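Local coordinates for protein cellobiose 2-epimerase (PDB 5ZHB) that probably catalyses the epimerisation at C2 of the reducing-end glucose of cellobiose, converting it to glucosyl-mannose, at residues T3-F8 with L382-R387; N318-E321 with D325-F328; G349-W354 with Y375-F380. One frame throughout, in Å; residues are numbered along the deposited sequence.

Contact 1 of 3, residues T3-F8 with L382-R387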
loop_
_atom_site.group_PDB
_atom_site.type_symbol
_atom_site.label_atom_id
_atom_site.label_comp_id
_atom_site.label_asym_id
_atom_site.label_seq_id
_atom_site.Cartn_x
_atom_site.Cartn_y
_atom_site.Cartn_z
ATOM N N THR A 3 -5.811 -25.517 1.761
ATOM C CA THR A 3 -4.413 -25.918 1.773
ATOM C C THR A 3 -3.507 -24.703 1.576
ATOM O O THR A 3 -2.585 -24.492 2.364
ATOM C CB THR A 3 -4.174 -26.978 0.696
ATOM O OG1 THR A 3 -2.780 -27.261 0.726
ATOM C CG2 THR A 3 -4.515 -26.525 -0.715
ATOM N N PHE A 4 -3.792 -23.906 0.535
ATOM C CA PHE A 4 -2.970 -22.752 0.194
ATOM C C PHE A 4 -3.091 -21.733 1.333
ATOM O O PHE A 4 -2.084 -21.179 1.772
ATOM C CB PHE A 4 -3.302 -22.218 -1.215
ATOM C CG PHE A 4 -2.667 -23.022 -2.347
ATOM C CD1 PHE A 4 -1.329 -22.839 -2.696
ATOM C CD2 PHE A 4 -3.397 -23.986 -3.050
ATOM C CE1 PHE A 4 -0.735 -23.592 -3.713
ATOM C CE2 PHE A 4 -2.802 -24.731 -4.070
ATOM C CZ PHE A 4 -1.471 -24.542 -4.395
ATOM N N VAL A 5 -4.308 -21.517 1.850
ATOM C CA VAL A 5 -4.535 -20.482 2.849
ATOM C C VAL A 5 -3.863 -20.838 4.175
ATOM O O VAL A 5 -3.356 -19.945 4.865
ATOM C CB VAL A 5 -6.025 -20.142 3.019
ATOM C CG1 VAL A 5 -6.276 -19.200 4.189
ATOM C CG2 VAL A 5 -6.569 -19.520 1.743
ATOM N N ASN A 6 -3.812 -22.131 4.521
ATOM C CA ASN A 6 -3.058 -22.538 5.696
ATOM C C ASN A 6 -1.584 -22.215 5.510
ATOM O O ASN A 6 -0.901 -21.872 6.457
ATOM C CB ASN A 6 -3.238 -24.013 6.042
ATOM C CG ASN A 6 -4.554 -24.263 6.741
ATOM O OD1 ASN A 6 -4.844 -23.643 7.773
ATOM N ND2 ASN A 6 -5.372 -25.154 6.203
ATOM N N GLU A 7 -1.064 -22.331 4.297
ATOM C CA GLU A 7 0.326 -21.989 4.046
ATOM C C GLU A 7 0.564 -20.484 4.213
ATOM O O GLU A 7 1.631 -20.080 4.687
ATOM C CB GLU A 7 0.768 -22.452 2.665
ATOM C CG GLU A 7 1.007 -23.956 2.625
ATOM C CD GLU A 7 1.753 -24.408 1.390
ATOM O OE1 GLU A 7 2.185 -23.560 0.579
ATOM O OE2 GLU A 7 1.897 -25.643 1.248
ATOM N N PHE A 8 -0.429 -19.668 3.861
ATOM C CA PHE A 8 -0.280 -18.214 3.988
ATOM C C PHE A 8 -0.351 -17.795 5.454
ATOM O O PHE A 8 0.422 -16.953 5.928
ATOM C CB PHE A 8 -1.387 -17.466 3.249
ATOM C CG PHE A 8 -1.538 -17.776 1.768
ATOM C CD1 PHE A 8 -0.510 -18.360 1.035
ATOM C CD2 PHE A 8 -2.723 -17.468 1.109
ATOM C CE1 PHE A 8 -0.674 -18.614 -0.323
ATOM C CE2 PHE A 8 -2.881 -17.724 -0.250
ATOM C CZ PHE A 8 -1.857 -18.295 -0.961
ATOM N N LEU A 382 -3.771 -11.951 5.086
ATOM C CA LEU A 382 -5.037 -11.652 5.761
ATOM C C LEU A 382 -6.236 -11.613 4.816
ATOM O O LEU A 382 -7.343 -12.049 5.173
ATOM C CB LEU A 382 -4.894 -10.343 6.521
ATOM C CG LEU A 382 -3.911 -10.385 7.701
ATOM C CD1 LEU A 382 -3.698 -8.993 8.230
ATOM C CD2 LEU A 382 -4.392 -11.312 8.800
ATOM N N GLU A 383 -6.025 -11.121 3.595
ATOM C CA GLU A 383 -7.110 -11.065 2.627
ATOM C C GLU A 383 -7.598 -12.477 2.295
ATOM O O GLU A 383 -8.805 -12.708 2.206
ATOM C CB GLU A 383 -6.605 -10.338 1.386
ATOM C CG GLU A 383 -6.729 -8.818 1.456
ATOM C CD GLU A 383 -8.168 -8.343 1.417
ATOM O OE1 GLU A 383 -8.944 -8.853 0.580
ATOM O OE2 GLU A 383 -8.496 -7.445 2.204
ATOM N N PHE A 384 -6.667 -13.390 2.021
ATOM C CA PHE A 384 -7.023 -14.778 1.742
ATOM C C PHE A 384 -7.670 -15.447 2.951
ATOM O O PHE A 384 -8.680 -16.127 2.827
ATOM C CB PHE A 384 -5.801 -15.581 1.339
ATOM C CG PHE A 384 -5.502 -15.447 -0.141
ATOM C CD1 PHE A 384 -6.079 -16.318 -1.057
ATOM C CD2 PHE A 384 -4.662 -14.450 -0.615
ATOM C CE1 PHE A 384 -5.742 -16.239 -2.411
ATOM C CE2 PHE A 384 -4.397 -14.324 -1.972
ATOM C CZ PHE A 384 -4.923 -15.222 -2.865
ATOM N N ILE A 385 -7.098 -15.252 4.134
ATOM C CA ILE A 385 -7.721 -15.797 5.329
ATOM C C ILE A 385 -9.197 -15.386 5.424
ATOM O O ILE A 385 -10.081 -16.208 5.704
ATOM C CB ILE A 385 -6.907 -15.388 6.569
ATOM C CG1 ILE A 385 -5.548 -16.109 6.612
ATOM C CG2 ILE A 385 -7.737 -15.645 7.833
ATOM C CD1 ILE A 385 -4.503 -15.473 7.532
ATOM N N GLU A 386 -9.486 -14.101 5.218
ATOM C CA GLU A 386 -10.817 -13.555 5.422
ATOM C C GLU A 386 -11.725 -13.952 4.259
ATOM O O GLU A 386 -12.912 -14.221 4.453
ATOM C CB GLU A 386 -10.736 -12.032 5.598
ATOM C CG GLU A 386 -11.744 -11.447 6.588
ATOM C CD GLU A 386 -11.883 -9.918 6.600
ATOM O OE1 GLU A 386 -12.667 -9.396 7.414
ATOM O OE2 GLU A 386 -11.247 -9.219 5.788
ATOM N N ARG A 387 -11.201 -13.976 3.026
ATOM C CA ARG A 387 -12.038 -14.297 1.879
ATOM C C ARG A 387 -12.472 -15.770 1.911
ATOM O O ARG A 387 -13.610 -16.072 1.543
ATOM C CB ARG A 387 -11.301 -13.984 0.576
ATOM C CG ARG A 387 -11.262 -12.495 0.244
ATOM C CD ARG A 387 -10.264 -12.236 -0.867
ATOM N NE ARG A 387 -10.031 -10.794 -1.049
ATOM C CZ ARG A 387 -10.568 -10.086 -2.040
ATOM N NH1 ARG A 387 -11.464 -10.647 -2.838
ATOM N NH2 ARG A 387 -10.215 -8.825 -2.226
#

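Contact 2 of 3, residues N318-E321 with D325-F328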
loop_
_atom_site.group_PDB
_atom_site.type_symbol
_atom_site.label_atom_id
_atom_site.label_comp_id
_atom_site.label_asym_id
_atom_site.label_seq_id
_atom_site.Cartn_x
_atom_site.Cartn_y
_atom_site.Cartn_z
ATOM N N ASN A 318 -9.349 -12.188 -6.269
ATOM C CA ASN A 318 -10.560 -11.389 -6.385
ATOM C C ASN A 318 -11.210 -11.616 -7.752
ATOM O O ASN A 318 -12.414 -11.864 -7.837
ATOM C CB ASN A 318 -10.250 -9.893 -6.201
ATOM C CG ASN A 318 -11.483 -9.021 -6.096
ATOM O OD1 ASN A 318 -12.280 -9.167 -5.168
ATOM N ND2 ASN A 318 -11.640 -8.083 -7.021
ATOM N N ALA A 319 -10.408 -11.516 -8.808
ATOM C CA ALA A 319 -10.864 -11.746 -10.161
ATOM C C ALA A 319 -11.475 -13.143 -10.326
ATOM O O ALA A 319 -12.448 -13.296 -11.075
ATOM C CB ALA A 319 -9.729 -11.547 -11.109
ATOM N N TYR A 320 -10.868 -14.140 -9.670
ATOM C CA TYR A 320 -11.389 -15.498 -9.687
ATOM C C TYR A 320 -12.774 -15.523 -9.072
ATOM O O TYR A 320 -13.657 -16.189 -9.616
ATOM C CB TYR A 320 -10.478 -16.491 -8.971
ATOM C CG TYR A 320 -11.054 -17.898 -8.874
ATOM C CD1 TYR A 320 -11.182 -18.699 -10.012
ATOM C CD2 TYR A 320 -11.451 -18.419 -7.654
ATOM C CE1 TYR A 320 -11.715 -19.974 -9.941
ATOM C CE2 TYR A 320 -11.927 -19.718 -7.559
ATOM C CZ TYR A 320 -12.074 -20.488 -8.705
ATOM O OH TYR A 320 -12.553 -21.763 -8.603
ATOM N N GLU A 321 -12.950 -14.808 -7.944
ATOM C CA GLU A 321 -14.242 -14.700 -7.282
ATOM C C GLU A 321 -15.298 -14.119 -8.237
ATOM O O GLU A 321 -16.427 -14.575 -8.271
ATOM C CB GLU A 321 -14.143 -13.935 -5.955
ATOM C CG GLU A 321 -13.481 -14.717 -4.822
ATOM C CD GLU A 321 -13.416 -14.021 -3.465
ATOM O OE1 GLU A 321 -12.681 -13.038 -3.341
ATOM O OE2 GLU A 321 -14.059 -14.459 -2.502
ATOM N N ASP A 325 -13.023 -17.997 -13.256
ATOM C CA ASP A 325 -12.108 -18.404 -14.297
ATOM C C ASP A 325 -10.852 -18.969 -13.648
ATOM O O ASP A 325 -10.068 -18.221 -13.063
ATOM C CB ASP A 325 -11.879 -17.268 -15.268
ATOM C CG ASP A 325 -11.029 -17.567 -16.486
ATOM O OD1 ASP A 325 -10.354 -18.616 -16.499
ATOM O OD2 ASP A 325 -11.049 -16.732 -17.401
ATOM N N GLU A 326 -10.699 -20.296 -13.786
ATOM C CA GLU A 326 -9.603 -21.053 -13.201
ATOM C C GLU A 326 -8.225 -20.469 -13.541
ATOM O O GLU A 326 -7.309 -20.691 -12.773
ATOM C CB GLU A 326 -9.661 -22.505 -13.697
ATOM C CG GLU A 326 -10.894 -23.260 -13.219
ATOM C CD GLU A 326 -10.870 -23.701 -11.769
ATOM O OE1 GLU A 326 -11.801 -23.341 -11.008
ATOM O OE2 GLU A 326 -9.922 -24.435 -11.412
ATOM N N LYS A 327 -8.062 -19.816 -14.707
ATOM C CA LYS A 327 -6.859 -19.096 -15.109
ATOM C C LYS A 327 -6.279 -18.267 -13.945
ATOM O O LYS A 327 -5.062 -18.208 -13.733
ATOM C CB LYS A 327 -7.256 -18.155 -16.243
ATOM C CG LYS A 327 -6.128 -17.641 -17.113
ATOM C CD LYS A 327 -6.534 -16.520 -18.070
ATOM C CE LYS A 327 -7.432 -16.924 -19.196
ATOM N NZ LYS A 327 -6.642 -17.568 -20.247
ATOM N N PHE A 328 -7.169 -17.650 -13.161
ATOM C CA PHE A 328 -6.754 -16.767 -12.076
ATOM C C PHE A 328 -6.251 -17.592 -10.892
ATOM O O PHE A 328 -5.299 -17.187 -10.233
ATOM C CB PHE A 328 -7.927 -15.866 -11.687
ATOM C CG PHE A 328 -8.232 -14.767 -12.690
ATOM C CD1 PHE A 328 -7.244 -13.886 -13.126
ATOM C CD2 PHE A 328 -9.501 -14.652 -13.254
ATOM C CE1 PHE A 328 -7.522 -12.895 -14.049
ATOM C CE2 PHE A 328 -9.772 -13.677 -14.208
ATOM C CZ PHE A 328 -8.771 -12.791 -14.606
#

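Contact 3 of 3, residues G349-W354 with Y375-F380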
loop_
_atom_site.group_PDB
_atom_site.type_symbol
_atom_site.label_atom_id
_atom_site.label_comp_id
_atom_site.label_asym_id
_atom_site.label_seq_id
_atom_site.Cartn_x
_atom_site.Cartn_y
_atom_site.Cartn_z
ATOM N N GLY A 349 16.699 -14.894 11.054
ATOM C CA GLY A 349 16.753 -13.452 11.151
ATOM C C GLY A 349 16.039 -12.759 9.991
ATOM O O GLY A 349 15.894 -11.546 10.035
ATOM N N GLY A 350 15.674 -13.524 8.948
ATOM C CA GLY A 350 15.155 -12.964 7.705
ATOM C C GLY A 350 13.631 -12.878 7.647
ATOM O O GLY A 350 12.903 -13.273 8.570
ATOM N N GLU A 351 13.132 -12.310 6.532
ATOM C CA GLU A 351 11.695 -12.205 6.314
ATOM C C GLU A 351 11.458 -12.526 4.842
ATOM O O GLU A 351 11.731 -13.637 4.394
ATOM C CB GLU A 351 11.281 -10.818 6.825
ATOM C CG GLU A 351 9.790 -10.508 6.808
ATOM C CD GLU A 351 9.278 -9.472 5.796
ATOM O OE1 GLU A 351 8.139 -9.024 5.986
ATOM O OE2 GLU A 351 9.972 -9.161 4.821
ATOM N N TRP A 352 11.119 -11.489 4.071
ATOM C CA TRP A 352 11.084 -11.586 2.623
ATOM C C TRP A 352 12.170 -10.686 2.036
ATOM O O TRP A 352 12.458 -9.583 2.496
ATOM C CB TRP A 352 9.692 -11.188 2.086
ATOM C CG TRP A 352 8.535 -12.090 2.456
ATOM C CD1 TRP A 352 8.359 -12.881 3.548
ATOM C CD2 TRP A 352 7.351 -12.289 1.646
ATOM N NE1 TRP A 352 7.164 -13.552 3.484
ATOM C CE2 TRP A 352 6.523 -13.207 2.319
ATOM C CE3 TRP A 352 6.937 -11.794 0.407
ATOM C CZ2 TRP A 352 5.296 -13.618 1.807
ATOM C CZ3 TRP A 352 5.723 -12.205 -0.098
ATOM C CH2 TRP A 352 4.930 -13.121 0.572
ATOM N N TYR A 353 12.744 -11.129 0.930
ATOM C CA TYR A 353 13.615 -10.246 0.180
ATOM C C TYR A 353 12.818 -9.133 -0.503
ATOM O O TYR A 353 11.640 -9.290 -0.812
ATOM C CB TYR A 353 14.328 -11.037 -0.901
ATOM C CG TYR A 353 15.176 -12.185 -0.404
ATOM C CD1 TYR A 353 16.264 -11.973 0.444
ATOM C CD2 TYR A 353 14.962 -13.468 -0.898
ATOM C CE1 TYR A 353 17.045 -13.041 0.872
ATOM C CE2 TYR A 353 15.747 -14.531 -0.496
ATOM C CZ TYR A 353 16.808 -14.309 0.356
ATOM O OH TYR A 353 17.562 -15.381 0.697
ATOM N N TRP A 354 13.485 -8.002 -0.718
ATOM C CA TRP A 354 12.902 -6.884 -1.424
ATOM C C TRP A 354 12.520 -7.327 -2.835
ATOM O O TRP A 354 11.415 -7.077 -3.317
ATOM C CB TRP A 354 13.919 -5.736 -1.466
ATOM C CG TRP A 354 13.393 -4.496 -2.146
ATOM C CD1 TRP A 354 13.125 -4.365 -3.482
ATOM C CD2 TRP A 354 13.118 -3.211 -1.565
ATOM N NE1 TRP A 354 12.643 -3.119 -3.762
ATOM C CE2 TRP A 354 12.668 -2.374 -2.614
ATOM C CE3 TRP A 354 13.241 -2.680 -0.283
ATOM C CZ2 TRP A 354 12.328 -1.042 -2.414
ATOM C CZ3 TRP A 354 12.945 -1.350 -0.090
ATOM C CH2 TRP A 354 12.502 -0.540 -1.143
ATOM N N TYR A 375 3.051 -4.287 5.512
ATOM C CA TYR A 375 1.689 -4.029 5.059
ATOM C C TYR A 375 1.319 -4.913 3.866
ATOM O O TYR A 375 0.295 -5.606 3.932
ATOM C CB TYR A 375 1.507 -2.522 4.844
ATOM C CG TYR A 375 0.764 -2.022 3.613
ATOM C CD1 TYR A 375 -0.622 -1.949 3.574
ATOM C CD2 TYR A 375 1.463 -1.523 2.513
ATOM C CE1 TYR A 375 -1.304 -1.417 2.482
ATOM C CE2 TYR A 375 0.797 -0.980 1.417
ATOM C CZ TYR A 375 -0.593 -0.952 1.386
ATOM O OH TYR A 375 -1.266 -0.391 0.319
ATOM N N HIS A 376 2.125 -4.900 2.797
ATOM C CA HIS A 376 1.730 -5.608 1.576
ATOM C C HIS A 376 1.600 -7.119 1.822
ATOM O O HIS A 376 0.591 -7.742 1.454
ATOM C CB HIS A 376 2.698 -5.321 0.441
ATOM C CG HIS A 376 2.560 -4.012 -0.285
ATOM N ND1 HIS A 376 1.459 -3.693 -1.062
ATOM C CD2 HIS A 376 3.370 -2.934 -0.308
ATOM C CE1 HIS A 376 1.612 -2.451 -1.539
ATOM N NE2 HIS A 376 2.786 -1.982 -1.126
ATOM N N ASN A 377 2.645 -7.713 2.387
ATOM C CA ASN A 377 2.681 -9.159 2.559
ATOM C C ASN A 377 1.730 -9.636 3.671
ATOM O O ASN A 377 1.078 -10.681 3.495
ATOM C CB ASN A 377 4.112 -9.690 2.616
ATOM C CG ASN A 377 4.951 -9.172 3.763
ATOM O OD1 ASN A 377 4.590 -8.178 4.395
ATOM N ND2 ASN A 377 6.098 -9.810 3.987
ATOM N N ALA A 378 1.615 -8.904 4.788
ATOM C CA ALA A 378 0.625 -9.244 5.794
ATOM C C ALA A 378 -0.790 -9.150 5.243
ATOM O O ALA A 378 -1.600 -10.051 5.466
ATOM C CB ALA A 378 0.735 -8.380 7.019
ATOM N N ARG A 379 -1.092 -8.023 4.584
ATOM C CA ARG A 379 -2.397 -7.806 4.006
ATOM C C ARG A 379 -2.757 -8.956 3.055
ATOM O O ARG A 379 -3.889 -9.434 3.079
ATOM C CB ARG A 379 -2.449 -6.435 3.322
ATOM C CG ARG A 379 -3.853 -6.173 2.799
ATOM C CD ARG A 379 -4.125 -4.796 2.252
ATOM N NE ARG A 379 -3.325 -4.524 1.059
ATOM C CZ ARG A 379 -3.329 -3.361 0.405
ATOM N NH1 ARG A 379 -4.125 -2.388 0.795
ATOM N NH2 ARG A 379 -2.553 -3.199 -0.657
ATOM N N PHE A 380 -1.807 -9.393 2.215
ATOM C CA PHE A 380 -2.068 -10.498 1.318
ATOM C C PHE A 380 -2.528 -11.737 2.099
ATOM O O PHE A 380 -3.551 -12.332 1.744
ATOM C CB PHE A 380 -0.867 -10.730 0.396
ATOM C CG PHE A 380 -0.498 -12.187 0.178
ATOM C CD1 PHE A 380 -1.285 -13.017 -0.620
ATOM C CD2 PHE A 380 0.643 -12.716 0.768
ATOM C CE1 PHE A 380 -0.912 -14.333 -0.839
ATOM C CE2 PHE A 380 1.009 -14.030 0.552
ATOM C CZ PHE A 380 0.218 -14.844 -0.230
#

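Contact 1 of 3, residues T3-F8 with L382-R387
Phe8 carries its CG anti to its own carbonyl carbon (chi1 -56°), which lays the ring across the gap between the helices with its CD2-CE2 side leading. Phe384 swings its ring off its helix by the same choice of position, beside the backbone N, and offers a face to that edge. The result is a T-shaped pair. The ring centroids are 4.8 Å apart and the planes stand at 73°. Phe8 CE2 comes over the inner end of the Phe384 ring, 3.5 Å from Phe384 CG, and Phe8 CD2 rests 3.6 Å from Phe384 CB. Phe4 O, from the turn before, lies above one face of the Phe8 ring, toward the rim.

Val5 fills the second half of the contact with its two methyls. Val5 CG2 sits 4.0 Å from Phe384 CB. Val5 CG1 reaches the backbone at Ile385 CA, 3.9 Å away, and also meets the first methylene of the isoleucine side chain. Cutting Phe384 back to an alanine is likely to leave the Phe8 edge without its facing ring and open a gap toward Tyr317 and Val332, while Val5 CG2 would keep its CB neighbour.

Phe8 also meets Trp336 edge-to-face, and Phe384 packs against Tyr317 and Val332. The aromatic pair therefore continues into helices 306-323 and 326-343. Elsewhere on helix 375-387, Arg387 NE donates to Glu383 OE1 at 2.8 Å, a salt bridge one turn apart.

The two segments run roughly antiparallel, at 138°, with axes 9.2 Å apart. They belong to the first and last helices of the chain, and their apolar packing is the closure expected of an (alpha/alpha)6 barrel, the fold of the GlcNAc 2-epimerase family.

Contact 2 of 3, residues N318-E321 with D325-F328
The Phe328 ring takes Ala319 on one face, and the Tyr320 ring is met at its edge by Asp325 and Glu326. Ala319 CB stands over the centre of the phenylalanine, 3.6 Å from the Phe328 centroid and 5° off the ring normal. This is a CH-pi contact, with the methyl almost equally far from all six carbons. Beside it, Tyr320 CB and Phe328 CB touch at 3.8 Å. The tyrosine ring is turned toward the start of the next helix because its CG lies anti to the backbone N. Its edge then runs past the backbone, with Tyr320 CD1 at 3.3 Å from Asp325 O.

Helices 306-323 and 326-343 form a helical hairpin with a very short turn, one of the hairpins from which the alpha/alpha barrel is built. Asp325 is the N-cap of the second helix. Its OD1 accepts from Lys327 N at 3.1 Å, from above the carboxylate plane, while its OD2 is bonded to Tyr278 OH.

At the outer end, Tyr320 OH donates to Glu326 OE1 at 3.0 Å. The oxygen is approached on its syn side, 31° out of the carboxylate plane. Glu326 bends at chi2 to bring the carboxylate there, although its CB points away from helix 306-323. Ring and carboxylate planes stand 77° apart. Tyr278 also meets the Phe328 ring.

Contact 3 of 3, residues G349-W354 with Y375-F380
Asn377 is gripped between Glu351 and the face of Trp352, and this is the tight part of the contact. Its CG sits between the backbone N and the carbonyl carbon (chi1 62°), which sends the amide back along the indole. Asn377 ND2 hangs over the five-membered part of the ring, 3.6 Å from Trp352 CD2. Asn377 CB stands over the other part, 3.9 Å from the centroid of the six-membered ring of Trp352, as a CH-pi contact. The amide plane is nearly perpendicular to the indole, at 87°.

From that position Asn377 ND2 donates to Glu351 OE1 at 3.0 Å. The bond is almost straight, at 171°. The acceptor lies in the amide plane, but the donor comes from above the plane of the carboxylate. The other oxygen, Glu351 OE2, turns back on its own loop and accepts from Trp352 N at 2.7 Å. One carboxylate thus holds both the Trp352 backbone and the Asn377 amide.

The looser part lies at the far rim of the indole. There Trp352 CH2 meets Phe380 CE2 at 4.0 Å, with the two side chains crossing at about a right angle. This corner is still buried, since Val310 of helix 306-323 touches both rings. The loop reaches more exposed ground around Gly349 at one end and Tyr353 and Trp354 at the other, which lie away from the helix.

Trp20 NE1 and Lys372 NZ also bond to the Glu351 carboxylate, and Glu11 OE2 accepts from Trp352 NE1. Both oxygens of a buried acid are therefore satisfied. The salt bridge to Lys372 is consistent with an ionised carboxylate that holds the loop against helices 2-21 and 375-387.

Overall arrangement
Contact 1 joins the two ends of the chain, and contacts 2 and 3 are nested within the long loop it closes, contact 2 finishing before contact 3 begins. Contacts 1 and 3 share helix 375-387. Their centres are about 15 Å apart, and they touch where Phe8 packs on Phe380. Contact 2 is also about 15 Å from contact 1 between centres. Arg387 bridges them through its salt bridge to Glu321. Contacts 2 and 3 do not touch; their nearest atoms are about 10 Å apart. The last helix thus packs on the first helix and the hairpin 306-323/326-343, consistent with closure of the barrel, and also holds loop 349-354.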